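Side-chain contacts in putative tetR-family transcriptional regulatory protein (Streptomyces coelicolor, PDB 2DG8), which probably binds operator DNA as a dimer through an N-terminal helix-turn-helix and regulates, most likely represses, transcription: residues Ile22-Ile27 with Ala36-Val41; Val30-Ile35 with Gly44-His49; Gly62-His67 with Gln101-Leu106. All blocks are in the same frame, centred on the assembly; numbering follows the deposited sequence.

In the fold
From the N terminus, helix 10-25 comes first and helix 32-39 follows. Contact 1 joins their C-terminal ends and closes over eight residues, a loop and the start of helix 32-39. Contact 2 ties helix 32-39 to helix 44-49, the two helices of the helix-turn-helix. Its segments alternate with those of contact 1, so the two cross along the chain. They also touch in space, where M46 reaches A36 and V41, and I22 meets V30. Contact 3 comes later, in series, and spans 33 residues. It ties the long helix 53-77 to helix 101-116. It touches contact 1 through L106 and A23, and so borders the DNA-binding domain.

Contact 1: Ile22-Ile27 with Ala36-Val41; sequences IAEEGI and AQRAGV
R38, E24 and E25 all carry CG beside the backbone N and anti to the carbonyl carbon, with chi1 of R38 at -72°. Beyond CG the arginine runs extended as far as NE and brings its guanidinium to the two glutamates at the end of helix 10-25. E24 and R38 approach from opposite directions. Both glutamates meet the edge of the guanidinium. R38 NH1 makes a salt bridge to E24 OE2 at 3.0 Å. It lies well above the carboxylate plane there, though the oxygen stays close to the guanidinium plane. A weak second bond runs from R38 NH2 to E24 OE1 at 3.3 Å. The shortest bond is R38 NH2 to E25 OE2, 2.8 Å, made on the anti side of that oxygen. NH2 is thus shared by both carboxylates. Bonds on both NH1 and NH2, one of them weak, hold the guanidinium's rotation. E25 has a second charged mate, since its OE1 forms a salt bridge with R29. With an alanine here in place of R38, E24 would probably lose its mate and E25 one of its two, setting two negative charges side by side. The side chain of R38 also touches D20 and L21 of helix 10-25. Each helix is followed by a glycine of positive phi, G26 and G40. G40 closes helix 32-39 as the C-prime residue of a Schellman motif, with V41 N bonded to A36 O. The whole is a surface salt-bridge network joining the first two helices of a TetR-type helix-turn-helix domain.

Contact 2: Val30-Ile35 with Gly44-His49; sequences VSHRRI and GSMTYH
H32 and M46 mark the closest backbone approach, with H32 CA 6.2 Å from M46 CA, where the first turn of helix 32-39 faces helix 44-49. Both side chains point toward the other helix and slide past each other in opposite directions. The imidazole of H32 leans on the base of the methionine. H32 CD2 is 3.5 Å from M46 CB, an oblique approach to the ring. Chi1 of the methionine (-67°) sets M46 CG 3.5 Å from the backbone H32 O. The bend at chi2 (-59°) then takes the sulfur toward I35. M46 SD packs against I35 CG2 at 3.8 Å. That methyl is the branch of I35 anti to the backbone N. The sulfur is also 5.5 Å from the centroid of the H32 ring, at an oblique angle. T47 adds a looser contact at the outer margin, its CG2 lying 4.2 Å from H32 CE1. The two side chains cross there at about a right angle. H32 NE2 is buried by this contact and has no partner in the model. What meets across the helices is mainly carbon and sulfur, in van der Waals packing. S31 sits at the N-cap of helix 32-39, and its OG accepts from R34 N at 3.3 Å. Behind the contact, M46 touches I14 and I35 touches T18, both on helix 10-25. L56 of helix 53-77 also meets I35. M46 thus fills the interior angle between the two helices of the helix-turn-helix. In TetR relatives the second of these is the recognition helix, so helix 44-49 probably reads the DNA.

Contact 3: Gly62-His67 with Gln101-Leu106; sequences GRFTDH and QRDLVL
F64 and H67, one turn apart on helix 53-77, face helix 101-116. This helix-helix packing sets the long helix that leads out of the DNA-binding region against the C-terminal domain, which in TetR relatives binds the ligand. The two short helical segments run closer to antiparallel than parallel, at 125°, and their axes approach to 11.4 Å. R63 comes first in the chain, and its side chain packs on E12, A16 and L19 of helix 10-25. F64 follows and projects toward the other helix. Its CG stands anti to the backbone N (chi1 169°), which swings the ring out over L106. L106 CB sits over one face of the ring, offset toward the rim, 3.8 Å from the centroid, in a CH-pi contact. The leucine's CD1 extends the packing, 3.6 Å from F64 CD2. The far end of the ring reaches D103. F64 CZ is 3.3 Å from the backbone D103 O, and D103 OD2 lies at the ring edge, in its plane, 3.6 Å from F64 CE2. D103 O also accepts from the hydroxyl of T107. H67 then turns back to helix 101-116 and meets the same D103. The carboxylate is therefore shared between a phenyl edge and an imidazole: OD2 lies by F64 and OD1 by H67. H67 is the exposed end of the contact, while F64 and L106 are buried. L104 packs on A115 and V105 on R116 of the second subunit. H67 NE2 donates to D103 OD1 at 3.0 Å, with the oxygen near the imidazole plane but the nitrogen 41° out of the carboxylate plane.

Contact 1: Ile22-Ile27 with Ala36-Val41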
loop_
_atom_site.group_PDB
_atom_site.type_symbol
_atom_site.label_atom_id
_atom_site.label_comp_id
_atom_site.label_asym_id
_atom_site.label_seq_id
_atom_site.Cartn_x
_atom_site.Cartn_y
_atom_site.Cartn_z
ATOM N N ILE A 22 -4.842 -16.540 -2.544
ATOM C CA ILE A 22 -4.104 -15.450 -1.907
ATOM C C ILE A 22 -5.064 -14.414 -1.316
ATOM O O ILE A 22 -4.904 -13.986 -0.169
ATOM C CB ILE A 22 -3.140 -14.758 -2.914
ATOM C CG1 ILE A 22 -2.035 -15.737 -3.330
ATOM C CG2 ILE A 22 -2.511 -13.508 -2.290
ATOM C CD1 ILE A 22 -1.105 -15.190 -4.398
ATOM N N ALA A 23 -6.074 -14.025 -2.093
ATOM C CA ALA A 23 -7.050 -13.037 -1.630
ATOM C C ALA A 23 -7.773 -13.491 -0.359
ATOM O O ALA A 23 -7.927 -12.724 0.584
ATOM C CB ALA A 23 -8.064 -12.757 -2.726
ATOM N N GLU A 24 -8.207 -14.744 -0.338
ATOM C CA GLU A 24 -8.934 -15.289 0.801
ATOM C C GLU A 24 -8.109 -15.698 2.018
ATOM O O GLU A 24 -8.435 -15.317 3.142
ATOM C CB GLU A 24 -9.768 -16.490 0.353
ATOM C CG GLU A 24 -10.887 -16.160 -0.627
ATOM C CD GLU A 24 -11.582 -17.408 -1.163
ATOM O OE1 GLU A 24 -11.988 -18.269 -0.348
ATOM O OE2 GLU A 24 -11.727 -17.525 -2.398
ATOM N N GLU A 25 -7.035 -16.449 1.802
ATOM C CA GLU A 25 -6.225 -16.950 2.916
ATOM C C GLU A 25 -4.858 -16.316 3.112
ATOM O O GLU A 25 -4.206 -16.561 4.130
ATOM C CB GLU A 25 -6.047 -18.468 2.771
ATOM C CG GLU A 25 -7.358 -19.260 2.806
ATOM C CD GLU A 25 -7.162 -20.742 2.521
ATOM O OE1 GLU A 25 -6.245 -21.345 3.114
ATOM O OE2 GLU A 25 -7.928 -21.304 1.709
ATOM N N GLY A 26 -4.411 -15.524 2.141
ATOM C CA GLY A 26 -3.114 -14.889 2.261
ATOM C C GLY A 26 -2.016 -15.622 1.514
ATOM O O GLY A 26 -2.136 -16.814 1.210
ATOM N N ILE A 27 -0.936 -14.903 1.235
ATOM C CA ILE A 27 0.204 -15.437 0.509
ATOM C C ILE A 27 0.859 -16.677 1.143
ATOM O O ILE A 27 1.218 -17.614 0.434
ATOM C CB ILE A 27 1.274 -14.337 0.312
ATOM C CG1 ILE A 27 2.332 -14.801 -0.686
ATOM C CG2 ILE A 27 1.917 -13.977 1.646
ATOM C CD1 ILE A 27 1.816 -14.903 -2.104
ATOM N N ALA A 36 -4.662 -26.705 -6.574
ATOM C CA ALA A 36 -5.209 -27.725 -7.463
ATOM C C ALA A 36 -6.672 -27.984 -7.108
ATOM O O ALA A 36 -7.530 -28.060 -7.989
ATOM C CB ALA A 36 -4.396 -29.022 -7.358
ATOM N N GLN A 37 -6.955 -28.109 -5.815
ATOM C CA GLN A 37 -8.323 -28.343 -5.358
ATOM C C GLN A 37 -9.279 -27.227 -5.781
ATOM O O GLN A 37 -10.389 -27.494 -6.260
ATOM C CB GLN A 37 -8.359 -28.480 -3.837
ATOM C CG GLN A 37 -9.768 -28.654 -3.264
ATOM C CD GLN A 37 -10.508 -29.840 -3.870
ATOM O OE1 GLN A 37 -9.952 -30.932 -3.998
ATOM N NE2 GLN A 37 -11.770 -29.632 -4.230
ATOM N N ARG A 38 -8.856 -25.977 -5.599
ATOM C CA ARG A 38 -9.693 -24.839 -5.970
ATOM C C ARG A 38 -9.888 -24.756 -7.487
ATOM O O ARG A 38 -10.955 -24.384 -7.968
ATOM C CB ARG A 38 -9.071 -23.533 -5.473
ATOM C CG ARG A 38 -9.129 -23.319 -3.977
ATOM C CD ARG A 38 -8.330 -22.079 -3.601
ATOM N NE ARG A 38 -8.522 -21.686 -2.208
ATOM C CZ ARG A 38 -9.354 -20.729 -1.807
ATOM N NH1 ARG A 38 -10.076 -20.059 -2.698
ATOM N NH2 ARG A 38 -9.462 -20.438 -0.516
ATOM N N ALA A 39 -8.845 -25.089 -8.237
ATOM C CA ALA A 39 -8.921 -25.048 -9.691
ATOM C C ALA A 39 -9.621 -26.295 -10.209
ATOM O O ALA A 39 -9.960 -26.387 -11.393
ATOM C CB ALA A 39 -7.516 -24.959 -10.285
ATOM N N GLY A 40 -9.842 -27.257 -9.320
ATOM C CA GLY A 40 -10.489 -28.486 -9.739
ATOM C C GLY A 40 -9.686 -29.150 -10.840
ATOM O O GLY A 40 -10.201 -29.417 -11.925
ATOM N N VAL A 41 -8.406 -29.384 -10.566
ATOM C CA VAL A 41 -7.506 -30.030 -11.515
ATOM C C VAL A 41 -6.611 -30.967 -10.718
ATOM O O VAL A 41 -6.315 -30.710 -9.553
ATOM C CB VAL A 41 -6.604 -28.999 -12.263
ATOM C CG1 VAL A 41 -7.456 -27.890 -12.848
ATOM C CG2 VAL A 41 -5.549 -28.420 -11.314
#

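Contact 2: Val30-Ile35 with Gly44-His49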
loop_
_atom_site.group_PDB
_atom_site.type_symbol
_atom_site.label_atom_id
_atom_site.label_comp_id
_atom_site.label_asym_id
_atom_site.label_seq_id
_atom_site.Cartn_x
_atom_site.Cartn_y
_atom_site.Cartn_z
ATOM N N VAL A 30 -0.280 -20.250 0.206
ATOM C CA VAL A 30 -0.137 -20.734 -1.161
ATOM C C VAL A 30 0.546 -22.096 -1.200
ATOM O O VAL A 30 1.642 -22.264 -0.675
ATOM C CB VAL A 30 0.694 -19.761 -2.040
ATOM C CG1 VAL A 30 1.060 -20.438 -3.366
ATOM C CG2 VAL A 30 -0.100 -18.481 -2.312
ATOM N N SER A 31 -0.112 -23.074 -1.810
ATOM C CA SER A 31 0.476 -24.400 -1.943
ATOM C C SER A 31 -0.149 -25.093 -3.131
ATOM O O SER A 31 -1.296 -24.823 -3.493
ATOM C CB SER A 31 0.270 -25.247 -0.679
ATOM O OG SER A 31 -1.027 -25.815 -0.626
ATOM N N HIS A 32 0.627 -25.978 -3.740
ATOM C CA HIS A 32 0.193 -26.743 -4.896
ATOM C C HIS A 32 -1.096 -27.515 -4.658
ATOM O O HIS A 32 -1.990 -27.512 -5.501
ATOM C CB HIS A 32 1.308 -27.702 -5.309
ATOM C CG HIS A 32 2.391 -27.047 -6.102
ATOM N ND1 HIS A 32 3.718 -27.396 -5.982
ATOM C CD2 HIS A 32 2.340 -26.062 -7.029
ATOM C CE1 HIS A 32 4.440 -26.651 -6.801
ATOM N NE2 HIS A 32 3.628 -25.836 -7.448
ATOM N N ARG A 33 -1.195 -28.177 -3.510
ATOM C CA ARG A 33 -2.391 -28.954 -3.200
ATOM C C ARG A 33 -3.652 -28.104 -3.058
ATOM O O ARG A 33 -4.691 -28.423 -3.641
ATOM C CB ARG A 33 -2.174 -29.771 -1.926
ATOM C CG ARG A 33 -1.706 -31.205 -2.177
ATOM C CD ARG A 33 -0.446 -31.540 -1.392
ATOM N NE ARG A 33 -0.554 -31.152 0.015
ATOM C CZ ARG A 33 0.372 -31.411 0.935
ATOM N NH1 ARG A 33 1.478 -32.064 0.600
ATOM N NH2 ARG A 33 0.195 -31.012 2.189
ATOM N N ARG A 34 -3.562 -27.021 -2.291
ATOM C CA ARG A 34 -4.712 -26.151 -2.079
ATOM C C ARG A 34 -5.208 -25.534 -3.383
ATOM O O ARG A 34 -6.415 -25.418 -3.612
ATOM C CB ARG A 34 -4.359 -25.031 -1.100
ATOM C CG ARG A 34 -3.917 -25.496 0.275
ATOM C CD ARG A 34 -4.081 -24.379 1.304
ATOM N NE ARG A 34 -3.661 -24.818 2.628
ATOM C CZ ARG A 34 -2.397 -24.878 3.033
ATOM N NH1 ARG A 34 -1.415 -24.511 2.223
ATOM N NH2 ARG A 34 -2.112 -25.345 4.243
ATOM N N ILE A 35 -4.271 -25.141 -4.240
ATOM C CA ILE A 35 -4.620 -24.524 -5.511
ATOM C C ILE A 35 -5.252 -25.519 -6.467
ATOM O O ILE A 35 -6.271 -25.220 -7.097
ATOM C CB ILE A 35 -3.374 -23.872 -6.164
ATOM C CG1 ILE A 35 -2.910 -22.696 -5.294
ATOM C CG2 ILE A 35 -3.695 -23.405 -7.583
ATOM C CD1 ILE A 35 -1.560 -22.140 -5.670
ATOM N N GLY A 44 -1.028 -33.115 -10.125
ATOM C CA GLY A 44 0.055 -33.143 -11.092
ATOM C C GLY A 44 0.041 -31.996 -12.094
ATOM O O GLY A 44 1.087 -31.637 -12.638
ATOM N N SER A 45 -1.133 -31.417 -12.343
ATOM C CA SER A 45 -1.253 -30.315 -13.292
ATOM C C SER A 45 -0.450 -29.095 -12.858
ATOM O O SER A 45 -0.059 -28.282 -13.691
ATOM C CB SER A 45 -2.715 -29.902 -13.461
ATOM O OG SER A 45 -3.511 -30.983 -13.883
ATOM N N MET A 46 -0.211 -28.965 -11.556
ATOM C CA MET A 46 0.539 -27.827 -11.037
ATOM C C MET A 46 1.955 -27.793 -11.616
ATOM O O MET A 46 2.369 -26.798 -12.209
ATOM C CB MET A 46 0.601 -27.876 -9.502
ATOM C CG MET A 46 -0.748 -27.683 -8.797
ATOM S SD MET A 46 -1.562 -26.097 -9.188
ATOM C CE MET A 46 -2.732 -26.600 -10.287
ATOM N N THR A 47 2.689 -28.888 -11.449
ATOM C CA THR A 47 4.059 -28.976 -11.944
ATOM C C THR A 47 4.147 -29.266 -13.447
ATOM O O THR A 47 5.218 -29.196 -14.046
ATOM C CB THR A 47 4.841 -30.043 -11.166
ATOM O OG1 THR A 47 4.114 -31.277 -11.188
ATOM C CG2 THR A 47 5.039 -29.596 -9.730
ATOM N N TYR A 48 3.024 -29.602 -14.060
ATOM C CA TYR A 48 3.027 -29.847 -15.492
ATOM C C TYR A 48 3.123 -28.488 -16.198
ATOM O O TYR A 48 3.850 -28.324 -17.187
ATOM C CB TYR A 48 1.731 -30.543 -15.923
ATOM C CG TYR A 48 1.653 -30.778 -17.419
ATOM C CD1 TYR A 48 2.015 -32.006 -17.971
ATOM C CD2 TYR A 48 1.278 -29.751 -18.285
ATOM C CE1 TYR A 48 2.012 -32.207 -19.347
ATOM C CE2 TYR A 48 1.271 -29.939 -19.666
ATOM C CZ TYR A 48 1.642 -31.170 -20.186
ATOM O OH TYR A 48 1.652 -31.349 -21.544
ATOM N N HIS A 49 2.384 -27.517 -15.663
ATOM C CA HIS A 49 2.311 -26.172 -16.231
ATOM C C HIS A 49 3.260 -25.136 -15.660
ATOM O O HIS A 49 3.558 -24.147 -16.320
ATOM C CB HIS A 49 0.885 -25.632 -16.076
ATOM C CG HIS A 49 -0.133 -26.381 -16.870
ATOM N ND1 HIS A 49 -0.285 -26.212 -18.230
ATOM C CD2 HIS A 49 -1.035 -27.323 -16.503
ATOM C CE1 HIS A 49 -1.239 -27.016 -18.666
ATOM N NE2 HIS A 49 -1.709 -27.702 -17.639
#

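Contact 3: Gly62-His67 with Gln101-Leu106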
loop_
_atom_site.group_PDB
_atom_site.type_symbol
_atom_site.label_atom_id
_atom_site.label_comp_id
_atom_site.label_asym_id
_atom_site.label_seq_id
_atom_site.Cartn_x
_atom_site.Cartn_y
_atom_site.Cartn_z
ATOM N N GLY A 62 0.779 -11.183 -12.257
ATOM C CA GLY A 62 0.897 -10.492 -13.524
ATOM C C GLY A 62 -0.497 -10.417 -14.118
ATOM O O GLY A 62 -0.859 -9.422 -14.740
ATOM N N ARG A 63 -1.281 -11.477 -13.928
ATOM C CA ARG A 63 -2.652 -11.502 -14.428
ATOM C C ARG A 63 -3.497 -10.460 -13.686
ATOM O O ARG A 63 -4.300 -9.750 -14.301
ATOM C CB ARG A 63 -3.290 -12.879 -14.226
ATOM C CG ARG A 63 -4.773 -12.868 -14.531
ATOM C CD ARG A 63 -5.555 -13.893 -13.728
ATOM N NE ARG A 63 -5.614 -15.194 -14.382
ATOM C CZ ARG A 63 -6.748 -15.838 -14.650
ATOM N NH1 ARG A 63 -7.918 -15.298 -14.317
ATOM N NH2 ARG A 63 -6.714 -17.015 -15.256
ATOM N N PHE A 64 -3.342 -10.400 -12.362
ATOM C CA PHE A 64 -4.080 -9.425 -11.553
ATOM C C PHE A 64 -3.663 -8.022 -11.998
ATOM O O PHE A 64 -4.477 -7.108 -12.096
ATOM C CB PHE A 64 -3.771 -9.599 -10.059
ATOM C CG PHE A 64 -4.286 -8.477 -9.213
ATOM C CD1 PHE A 64 -3.433 -7.470 -8.771
ATOM C CD2 PHE A 64 -5.646 -8.387 -8.913
ATOM C CE1 PHE A 64 -3.929 -6.386 -8.044
ATOM C CE2 PHE A 64 -6.151 -7.304 -8.189
ATOM C CZ PHE A 64 -5.289 -6.304 -7.755
ATOM N N THR A 65 -2.381 -7.877 -12.284
ATOM C CA THR A 65 -1.816 -6.617 -12.741
ATOM C C THR A 65 -2.450 -6.168 -14.063
ATOM O O THR A 65 -2.819 -5.001 -14.217
ATOM C CB THR A 65 -0.275 -6.764 -12.859
ATOM O OG1 THR A 65 0.327 -6.097 -11.740
ATOM C CG2 THR A 65 0.261 -6.214 -14.176
ATOM N N ASP A 66 -2.601 -7.099 -14.999
ATOM C CA ASP A 66 -3.208 -6.799 -16.298
ATOM C C ASP A 66 -4.627 -6.273 -16.100
ATOM O O ASP A 66 -5.073 -5.354 -16.789
ATOM C CB ASP A 66 -3.259 -8.067 -17.165
ATOM C CG ASP A 66 -1.890 -8.478 -17.696
ATOM O OD1 ASP A 66 -1.760 -9.618 -18.196
ATOM O OD2 ASP A 66 -0.945 -7.664 -17.627
ATOM N N HIS A 67 -5.325 -6.876 -15.146
ATOM C CA HIS A 67 -6.707 -6.529 -14.810
ATOM C C HIS A 67 -6.894 -5.084 -14.336
ATOM O O HIS A 67 -7.776 -4.375 -14.823
ATOM C CB HIS A 67 -7.219 -7.511 -13.740
ATOM C CG HIS A 67 -8.419 -7.024 -12.989
ATOM N ND1 HIS A 67 -9.675 -6.948 -13.553
ATOM C CD2 HIS A 67 -8.551 -6.582 -11.715
ATOM C CE1 HIS A 67 -10.527 -6.480 -12.660
ATOM N NE2 HIS A 67 -9.871 -6.249 -11.536
ATOM N N GLN A 101 -13.077 -5.522 -2.555
ATOM C CA GLN A 101 -12.177 -5.773 -1.438
ATOM C C GLN A 101 -11.130 -6.805 -1.866
ATOM O O GLN A 101 -9.994 -6.770 -1.401
ATOM C CB GLN A 101 -12.948 -6.277 -0.207
ATOM C CG GLN A 101 -12.048 -6.697 0.960
ATOM C CD GLN A 101 -12.813 -6.921 2.254
ATOM O OE1 GLN A 101 -13.912 -7.479 2.250
ATOM N NE2 GLN A 101 -12.227 -6.499 3.372
ATOM N N ARG A 102 -11.519 -7.713 -2.755
ATOM C CA ARG A 102 -10.609 -8.745 -3.263
ATOM C C ARG A 102 -9.444 -8.078 -3.994
ATOM O O ARG A 102 -8.292 -8.455 -3.811
ATOM C CB ARG A 102 -11.353 -9.678 -4.222
ATOM C CG ARG A 102 -10.464 -10.598 -5.050
ATOM C CD ARG A 102 -11.045 -10.766 -6.447
ATOM N NE ARG A 102 -10.241 -11.632 -7.308
ATOM C CZ ARG A 102 -10.122 -12.946 -7.146
ATOM N NH1 ARG A 102 -9.366 -13.651 -7.980
ATOM N NH2 ARG A 102 -10.764 -13.559 -6.155
ATOM N N ASP A 103 -9.749 -7.085 -4.823
ATOM C CA ASP A 103 -8.709 -6.375 -5.556
ATOM C C ASP A 103 -7.801 -5.579 -4.607
ATOM O O ASP A 103 -6.577 -5.550 -4.777
ATOM C CB ASP A 103 -9.343 -5.459 -6.605
ATOM C CG ASP A 103 -9.933 -6.240 -7.776
ATOM O OD1 ASP A 103 -10.572 -5.623 -8.657
ATOM O OD2 ASP A 103 -9.747 -7.480 -7.815
ATOM N N LEU A 104 -8.398 -4.943 -3.605
ATOM C CA LEU A 104 -7.625 -4.181 -2.630
ATOM C C LEU A 104 -6.658 -5.117 -1.901
ATOM O O LEU A 104 -5.490 -4.794 -1.718
ATOM C CB LEU A 104 -8.564 -3.515 -1.619
ATOM C CG LEU A 104 -7.933 -2.852 -0.395
ATOM C CD1 LEU A 104 -7.079 -1.645 -0.816
ATOM C CD2 LEU A 104 -9.049 -2.432 0.564
ATOM N N VAL A 105 -7.157 -6.273 -1.477
ATOM C CA VAL A 105 -6.328 -7.253 -0.770
ATOM C C VAL A 105 -5.195 -7.797 -1.654
ATOM O O VAL A 105 -4.052 -7.910 -1.206
ATOM C CB VAL A 105 -7.206 -8.438 -0.242
ATOM C CG1 VAL A 105 -6.331 -9.546 0.339
ATOM C CG2 VAL A 105 -8.168 -7.929 0.816
ATOM N N LEU A 106 -5.502 -8.120 -2.910
ATOM C CA LEU A 106 -4.483 -8.644 -3.826
ATOM C C LEU A 106 -3.438 -7.565 -4.094
ATOM O O LEU A 106 -2.238 -7.846 -4.191
ATOM C CB LEU A 106 -5.127 -9.117 -5.133
ATOM C CG LEU A 106 -5.996 -10.391 -5.022
ATOM C CD1 LEU A 106 -6.685 -10.699 -6.364
ATOM C CD2 LEU A 106 -5.120 -11.569 -4.592
#